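Local coordinates for Iron(III) ABC transporter, periplasmic iron-compound-binding protein (Vibrio cholerae, PDB 3TEF), which binds catecholate siderophores in the periplasm and probably hands their iron complexes to an ABC transporter, at residues Gly86-Lys91 / Ile262-Val267; Phe105-Asp110 / Glu115-Gln120; Lys146-Tyr151 / Gln272-Met277. All coordinates share one frame; numbering follows the deposited sequence.

Contact 1 (Gly86-Lys91 / Ile262-Val267); sequences GPRASK and IAISGV
The delta methyl of Ile-264 fits against two neighbours from the loop 86-91. Its CD1 lies 3.8 Å from CG of the Pro-87 ring and 3.7 Å from NH1 of Arg-88, so one methyl group touches a proline ring and, obliquely, a guanidinium. This is the close part of the contact. Arg-88, its chain stretched out from CG to NE, also crosses Ile-262 at about a right angle, and CD1 of Ile-262 covers one face of the guanidinium, 3.9 Å from NH2. The polar side of the contact is looser: NH1 approaches the carbonyl O of Ile-262 at 3.2 Å, but with an N-H...O angle of 122° the bond is weak. That oxygen also receives a weak bond from the backbone N of Ile-264, 3.0 Å away, across the inverse gamma turn centred on Ala-263. The same residue begins a type II turn ending at Gly-266, the N-cap residue of helix 267-279, so the segment is a compact joint between two helices. Across from it, the loop leaves the parallel sheet through strand 82-85, and the carbonyl O of Pro-87 is gripped by OG of Ser-90 at 2.7 Å and by the backbone N of Ser-90. Beyond the partly exposed Arg-88, the stronger bond of NH2 goes to the carbonyl of Tyr-261, whose ring makes a cation-pi contact with the guanidinium. Arg-177 lies close by, a gathering of positive charge consistent with a pocket for an anionic ferric catecholate.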
# COMPACT_ATOMS: atom_id res chain seq x y z
N GLY A 86 0.22 3.36 9.99
CA GLY A 86 -0.52 3.03 8.78
C GLY A 86 -1.99 2.79 9.10
O GLY A 86 -2.41 2.88 10.25
N PRO A 87 -2.78 2.47 8.08
CA PRO A 87 -4.22 2.35 8.32
C PRO A 87 -4.58 1.14 9.20
O PRO A 87 -5.61 1.16 9.86
CB PRO A 87 -4.81 2.19 6.91
CG PRO A 87 -3.66 1.77 6.06
CD PRO A 87 -2.45 2.42 6.64
N ARG A 88 -3.74 0.11 9.21
CA ARG A 88 -4.05 -1.09 9.98
C ARG A 88 -4.15 -0.83 11.48
O ARG A 88 -4.92 -1.49 12.19
CB ARG A 88 -3.00 -2.18 9.70
CG ARG A 88 -3.22 -2.86 8.37
CD ARG A 88 -2.11 -3.85 8.08
NE ARG A 88 -2.35 -4.58 6.84
CZ ARG A 88 -1.98 -4.17 5.63
NH1 ARG A 88 -1.36 -3.01 5.47
NH2 ARG A 88 -2.25 -4.92 4.58
N ALA A 89 -3.39 0.15 11.97
CA ALA A 89 -3.34 0.44 13.41
C ALA A 89 -4.27 1.59 13.79
O ALA A 89 -4.24 2.06 14.93
CB ALA A 89 -1.92 0.78 13.82
N SER A 90 -5.06 2.06 12.84
CA SER A 90 -5.77 3.32 13.03
C SER A 90 -6.83 3.28 14.12
O SER A 90 -7.18 4.32 14.67
CB SER A 90 -6.33 3.86 11.70
OG SER A 90 -7.25 2.96 11.13
N LYS A 91 -7.34 2.10 14.47
CA LYS A 91 -8.32 2.04 15.56
C LYS A 91 -7.67 2.44 16.88
O LYS A 91 -8.37 2.74 17.85
CB LYS A 91 -8.96 0.65 15.67
CG LYS A 91 -9.75 0.21 14.44
CD LYS A 91 -10.54 -1.08 14.70
CE LYS A 91 -9.68 -2.17 15.35
NZ LYS A 91 -8.55 -2.67 14.48
N ILE A 262 0.64 -4.55 1.49
CA ILE A 262 1.23 -4.32 2.80
C ILE A 262 1.76 -2.90 3.00
O ILE A 262 1.37 -2.21 3.95
CB ILE A 262 2.40 -5.31 3.08
CG1 ILE A 262 1.90 -6.77 3.05
CG2 ILE A 262 3.09 -4.98 4.41
CD1 ILE A 262 0.93 -7.12 4.16
N ALA A 263 2.63 -2.46 2.11
CA ALA A 263 3.40 -1.24 2.31
C ALA A 263 2.68 -0.07 1.68
O ALA A 263 3.20 0.63 0.80
CB ALA A 263 4.81 -1.39 1.70
N ILE A 264 1.46 0.15 2.15
CA ILE A 264 0.57 1.13 1.53
C ILE A 264 1.18 2.53 1.49
O ILE A 264 1.59 3.08 2.51
CB ILE A 264 -0.76 1.16 2.29
CG1 ILE A 264 -1.47 -0.19 2.14
CG2 ILE A 264 -1.62 2.32 1.81
CD1 ILE A 264 -2.60 -0.40 3.15
N SER A 265 1.22 3.09 0.28
CA SER A 265 1.74 4.43 0.05
C SER A 265 3.25 4.58 0.28
O SER A 265 3.76 5.69 0.35
CB SER A 265 0.94 5.49 0.84
OG SER A 265 -0.40 5.58 0.35
N GLY A 266 3.96 3.46 0.36
CA GLY A 266 5.40 3.54 0.48
C GLY A 266 6.01 4.16 -0.76
O GLY A 266 5.41 4.15 -1.83
N VAL A 267 7.21 4.72 -0.61
CA VAL A 267 7.96 5.19 -1.78
C VAL A 267 8.43 4.02 -2.67
O VAL A 267 8.09 3.96 -3.86
CB VAL A 267 9.13 6.11 -1.36
CG1 VAL A 267 10.06 6.41 -2.55
CG2 VAL A 267 8.57 7.39 -0.72

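Contact 2 (Phe105-Asp110 / Glu115-Gln120)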
# COMPACT_ATOMS: atom_id res chain seq x y z
N PHE A 105 -0.68 7.56 8.02
CA PHE A 105 -0.05 7.58 6.70
C PHE A 105 -0.77 6.52 5.87
O PHE A 105 -0.62 5.32 6.12
CB PHE A 105 1.46 7.25 6.85
CG PHE A 105 2.25 7.31 5.57
CD1 PHE A 105 2.84 8.49 5.14
CD2 PHE A 105 2.44 6.15 4.80
CE1 PHE A 105 3.58 8.55 3.97
CE2 PHE A 105 3.18 6.21 3.61
CZ PHE A 105 3.74 7.41 3.20
N ALA A 106 -1.58 6.96 4.92
CA ALA A 106 -2.47 6.02 4.25
C ALA A 106 -3.03 6.57 2.95
O ALA A 106 -3.14 7.78 2.78
CB ALA A 106 -3.63 5.63 5.21
N ALA A 107 -3.40 5.65 2.06
CA ALA A 107 -4.07 6.00 0.81
C ALA A 107 -5.57 6.13 1.04
O ALA A 107 -6.11 5.52 1.96
CB ALA A 107 -3.83 4.93 -0.21
N GLU A 108 -6.25 6.89 0.18
CA GLU A 108 -7.71 7.02 0.24
C GLU A 108 -8.35 6.58 -1.07
O GLU A 108 -8.01 7.08 -2.14
CB GLU A 108 -8.11 8.46 0.55
CG GLU A 108 -7.56 8.99 1.86
CD GLU A 108 -8.02 8.18 3.04
OE1 GLU A 108 -9.16 7.67 3.00
OE2 GLU A 108 -7.23 8.02 4.00
N ALA A 109 -9.28 5.63 -1.00
CA ALA A 109 -9.92 5.09 -2.19
C ALA A 109 -10.76 6.13 -2.94
O ALA A 109 -10.76 6.17 -4.17
CB ALA A 109 -10.77 3.87 -1.84
N ASP A 110 -11.47 6.98 -2.20
CA ASP A 110 -12.31 7.97 -2.86
C ASP A 110 -11.54 8.97 -3.73
O ASP A 110 -11.86 9.15 -4.91
CB ASP A 110 -13.30 8.65 -1.88
CG ASP A 110 -12.62 9.65 -0.94
OD1 ASP A 110 -11.44 9.48 -0.58
OD2 ASP A 110 -13.31 10.61 -0.52
N GLU A 115 -3.25 10.42 -5.96
CA GLU A 115 -3.51 11.76 -5.42
C GLU A 115 -3.35 11.76 -3.90
O GLU A 115 -2.73 12.66 -3.35
CB GLU A 115 -4.90 12.27 -5.82
CG GLU A 115 -5.14 12.36 -7.32
CD GLU A 115 -4.43 13.53 -7.97
OE1 GLU A 115 -3.56 14.15 -7.31
OE2 GLU A 115 -4.74 13.84 -9.15
N SER A 116 -3.88 10.74 -3.23
CA SER A 116 -3.76 10.69 -1.78
C SER A 116 -2.35 10.37 -1.31
O SER A 116 -1.89 10.94 -0.32
CB SER A 116 -4.80 9.75 -1.14
OG SER A 116 -4.59 8.41 -1.53
N THR A 117 -1.65 9.50 -2.03
CA THR A 117 -0.28 9.14 -1.68
C THR A 117 0.66 10.35 -1.78
O THR A 117 1.50 10.57 -0.91
CB THR A 117 0.21 7.97 -2.54
OG1 THR A 117 -0.54 6.79 -2.20
CG2 THR A 117 1.71 7.71 -2.32
N GLN A 118 0.49 11.16 -2.82
CA GLN A 118 1.22 12.43 -2.93
C GLN A 118 1.10 13.28 -1.69
O GLN A 118 2.08 13.86 -1.21
CB GLN A 118 0.69 13.25 -4.10
CG GLN A 118 1.10 12.73 -5.45
CD GLN A 118 0.45 13.54 -6.55
OE1 GLN A 118 0.62 14.76 -6.62
NE2 GLN A 118 -0.33 12.88 -7.39
N GLN A 119 -0.13 13.41 -1.18
CA GLN A 119 -0.33 14.18 0.03
C GLN A 119 0.36 13.55 1.22
O GLN A 119 0.86 14.26 2.08
CB GLN A 119 -1.82 14.39 0.33
CG GLN A 119 -2.07 15.41 1.43
CD GLN A 119 -1.38 16.73 1.16
OE1 GLN A 119 -1.55 17.32 0.09
NE2 GLN A 119 -0.56 17.18 2.10
N GLN A 120 0.41 12.21 1.28
CA GLN A 120 1.07 11.56 2.41
C GLN A 120 2.56 11.89 2.37
O GLN A 120 3.17 12.16 3.42
CB GLN A 120 0.88 10.03 2.41
CG GLN A 120 -0.56 9.54 2.27
CD GLN A 120 -1.53 10.26 3.21
OE1 GLN A 120 -2.37 11.06 2.77
NE2 GLN A 120 -1.43 9.98 4.49
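The hydroxyl oxygen of Ser-116 receives the backbone N-H of Glu-108 at 2.8 Å from N to OG, in a nearly straight bond of 167°. The hydroxyl's single proton is shared between, or goes to one of, the carbonyls of Gly-112, just before the helix, and Tyr-113, in its first turn, so three backbone groups converge on one buried hydroxyl. The first torsion explains how it serves both sides: at chi1 64°, OG sits between the backbone N and the carbonyl carbon, close to the preceding turn while still facing the loop. Two close contacts lie beside this bond. CA of Ala-107 comes within 3.4 Å of the Ser-116 OG. CB of Glu-108 rests 3.9 Å from CB of Ser-116. Strand 102-104, at the edge of the four-stranded parallel sheet, is joined to strand 82-85 through helix 93-99 in a beta-alpha-beta crossover. Loop 105-110 follows this strand, and helix 113-128 then turns back against it. A short chain reversal thus lays the helix's first turns along the loop that leads into them. At the sheet end, Phe-105 takes over. Its CG is anti to the backbone N (chi1 -177°), which swings the ring to the helix, where CE1 meets CB of Gln-120 at 3.5 Å. The methylene approaches the ring obliquely, and the carbonyl O of Gln-120 lies 3.7 Å from the same CE1. Helix 27-35 also touches the ring, through Ala-29 and Ala-32, so Phe-105 is wedged between two helices. At the other end, the carboxylate of Glu-108 makes a salt bridge through OE2 to Arg-9, whose NH2 also bonds the carbonyl of Ala-107, tying the loop to the turn of the hairpin 3-8/11-16.

Contact 3 (Lys146-Tyr151 / Gln272-Met277)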
# COMPACT_ATOMS: atom_id res chain seq x y z
N LYS A 146 1.43 8.92 -15.28
CA LYS A 146 0.78 9.57 -16.41
C LYS A 146 1.00 8.77 -17.70
O LYS A 146 0.08 8.62 -18.51
CB LYS A 146 1.31 11.00 -16.58
CG LYS A 146 0.98 11.93 -15.42
CD LYS A 146 -0.51 12.16 -15.29
CE LYS A 146 -0.85 13.06 -14.09
NZ LYS A 146 -0.18 14.40 -14.16
N SER A 147 2.21 8.26 -17.87
CA SER A 147 2.55 7.50 -19.07
C SER A 147 1.75 6.20 -19.15
O SER A 147 1.19 5.87 -20.20
CB SER A 147 4.05 7.23 -19.14
OG SER A 147 4.46 6.39 -18.08
N ILE A 148 1.68 5.47 -18.04
CA ILE A 148 0.91 4.23 -17.99
C ILE A 148 -0.56 4.47 -18.28
O ILE A 148 -1.18 3.73 -19.05
CB ILE A 148 1.02 3.55 -16.61
CG1 ILE A 148 2.46 3.10 -16.36
CG2 ILE A 148 0.04 2.39 -16.52
CD1 ILE A 148 2.76 2.82 -14.90
N MET A 149 -1.12 5.50 -17.65
CA MET A 149 -2.53 5.80 -17.82
C MET A 149 -2.84 6.10 -19.27
O MET A 149 -3.89 5.69 -19.79
CB MET A 149 -2.92 6.99 -16.96
CG MET A 149 -4.18 7.67 -17.42
SD MET A 149 -4.80 8.77 -16.16
CE MET A 149 -5.54 7.58 -15.04
N GLN A 150 -1.95 6.84 -19.93
CA GLN A 150 -2.13 7.17 -21.33
C GLN A 150 -2.20 5.90 -22.15
O GLN A 150 -3.11 5.72 -22.96
CB GLN A 150 -0.99 8.05 -21.83
CG GLN A 150 -1.03 9.46 -21.31
CD GLN A 150 -0.03 10.35 -22.02
OE1 GLN A 150 0.03 10.37 -23.25
NE2 GLN A 150 0.78 11.06 -21.24
N TYR A 151 -1.23 5.03 -21.93
CA TYR A 151 -1.16 3.76 -22.64
C TYR A 151 -2.49 3.02 -22.57
O TYR A 151 -3.05 2.64 -23.60
CB TYR A 151 -0.05 2.90 -22.04
CG TYR A 151 0.23 1.63 -22.79
CD1 TYR A 151 1.27 1.57 -23.71
CD2 TYR A 151 -0.54 0.49 -22.59
CE1 TYR A 151 1.53 0.41 -24.41
CE2 TYR A 151 -0.28 -0.67 -23.28
CZ TYR A 151 0.76 -0.71 -24.19
OH TYR A 151 1.02 -1.87 -24.89
N GLN A 272 7.50 0.13 -7.11
CA GLN A 272 7.22 -1.24 -7.51
C GLN A 272 5.86 -1.40 -8.20
O GLN A 272 5.74 -2.17 -9.16
CB GLN A 272 7.32 -2.19 -6.32
CG GLN A 272 7.17 -3.66 -6.68
CD GLN A 272 8.32 -4.18 -7.52
OE1 GLN A 272 9.48 -4.06 -7.12
NE2 GLN A 272 8.01 -4.72 -8.69
N MET A 273 4.83 -0.70 -7.71
CA MET A 273 3.54 -0.72 -8.39
C MET A 273 3.69 -0.28 -9.83
O MET A 273 3.13 -0.88 -10.74
CB MET A 273 2.53 0.18 -7.67
CG MET A 273 2.19 -0.28 -6.25
SD MET A 273 1.30 0.97 -5.32
CE MET A 273 -0.18 1.12 -6.32
N VAL A 274 4.42 0.82 -10.03
CA VAL A 274 4.70 1.31 -11.38
C VAL A 274 5.41 0.24 -12.23
O VAL A 274 5.01 -0.04 -13.37
CB VAL A 274 5.54 2.60 -11.35
CG1 VAL A 274 6.16 2.87 -12.71
CG2 VAL A 274 4.69 3.77 -10.90
N ALA A 275 6.45 -0.36 -11.67
CA ALA A 275 7.17 -1.42 -12.38
C ALA A 275 6.24 -2.57 -12.75
O ALA A 275 6.33 -3.10 -13.85
CB ALA A 275 8.35 -1.92 -11.55
N ASP A 276 5.36 -2.96 -11.83
CA ASP A 276 4.44 -4.05 -12.10
C ASP A 276 3.50 -3.71 -13.25
O ASP A 276 3.24 -4.56 -14.11
CB ASP A 276 3.60 -4.43 -10.86
CG ASP A 276 4.40 -5.16 -9.80
OD1 ASP A 276 5.51 -5.67 -10.09
OD2 ASP A 276 3.89 -5.24 -8.65
N MET A 277 2.99 -2.48 -13.26
CA MET A 277 2.07 -2.05 -14.30
C MET A 277 2.77 -1.98 -15.66
O MET A 277 2.23 -2.39 -16.68
CB MET A 277 1.42 -0.71 -13.95
CG MET A 277 0.45 -0.75 -12.76
SD MET A 277 -1.19 -1.50 -13.04
CE MET A 277 -0.82 -3.23 -12.78
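Ile-148 meets a single flat group in segment 272-277 of helix 267-279, and it belongs to the backbone: CD1 lies 3.9 Å from the carbonyl O of Val-274. Two other planes, the Gln-272 amide and the Asp-276 carboxylate, engage each other one helical turn apart. NE2 of Gln-272 gives a hydrogen bond of 3.0 Å to OD1 of Asp-276, at an N-H...O angle of 152°. The oxygen lies nearly in the amide plane, whereas the donor stands above the carboxylate, 50° out of its plane. The remaining oxygen, Asp-276 OD2, is held by the indole N-H of Trp-260 and the backbone N of Asp-256. This polar cluster fastens the terminal helix to helix 257-262 and the loop before it. The face turned to segment 146-151 of helix 131-154 is apolar instead. There a single methyl does the touching: CD1 of Ile-148 lies 4.0 Å from CG1 of Val-274 and 3.9 Å from CB of Met-277. The two residues are three apart in sequence, hence nearly one turn along the helix, and the methyl rests against the ridge they form. The torsion that matters is the first one of Ile-148: CG1 is anti to the carbonyl carbon (chi1 -66°), and an extended second torsion carries CD1 straight across. Met-277 crosses it at about a right angle, and its bent chain leads the sulfur away, so its CB makes the contact. With CA atoms of Ile-148 and Met-277 7.4 Å apart, the helices meet narrowly and bury 128 Å². Phe-185 touches both Ile-148 and Met-277, so the loop after helix 180-184 completes the seam where helix 267-279 lies against the long helix 131-154, which spans the two lobes.

Contacts 1 and 2 lie 10 Å apart between centres and touch: OG of Ser-265 is 2.8 Å from OG1 of Thr-117, a probable hydrogen bond, and the carbonyl O of Ser-265 meets CZ of Phe-105. Along the chain, contact 2 closes within the long excursion between the two segments of contact 1. Contact 3 begins after contact 2 and interlocks with contact 1, their centres about 17 Å and 22 Å away. Strands 82-85 and 102-104 of one parallel sheet lead into the loops of contacts 1 and 2, while helix 267-279 follows contact 1 into contact 3. The C-terminal chain thus returns to the first lobe and to the interlobe helix, as in related solute-binding proteins.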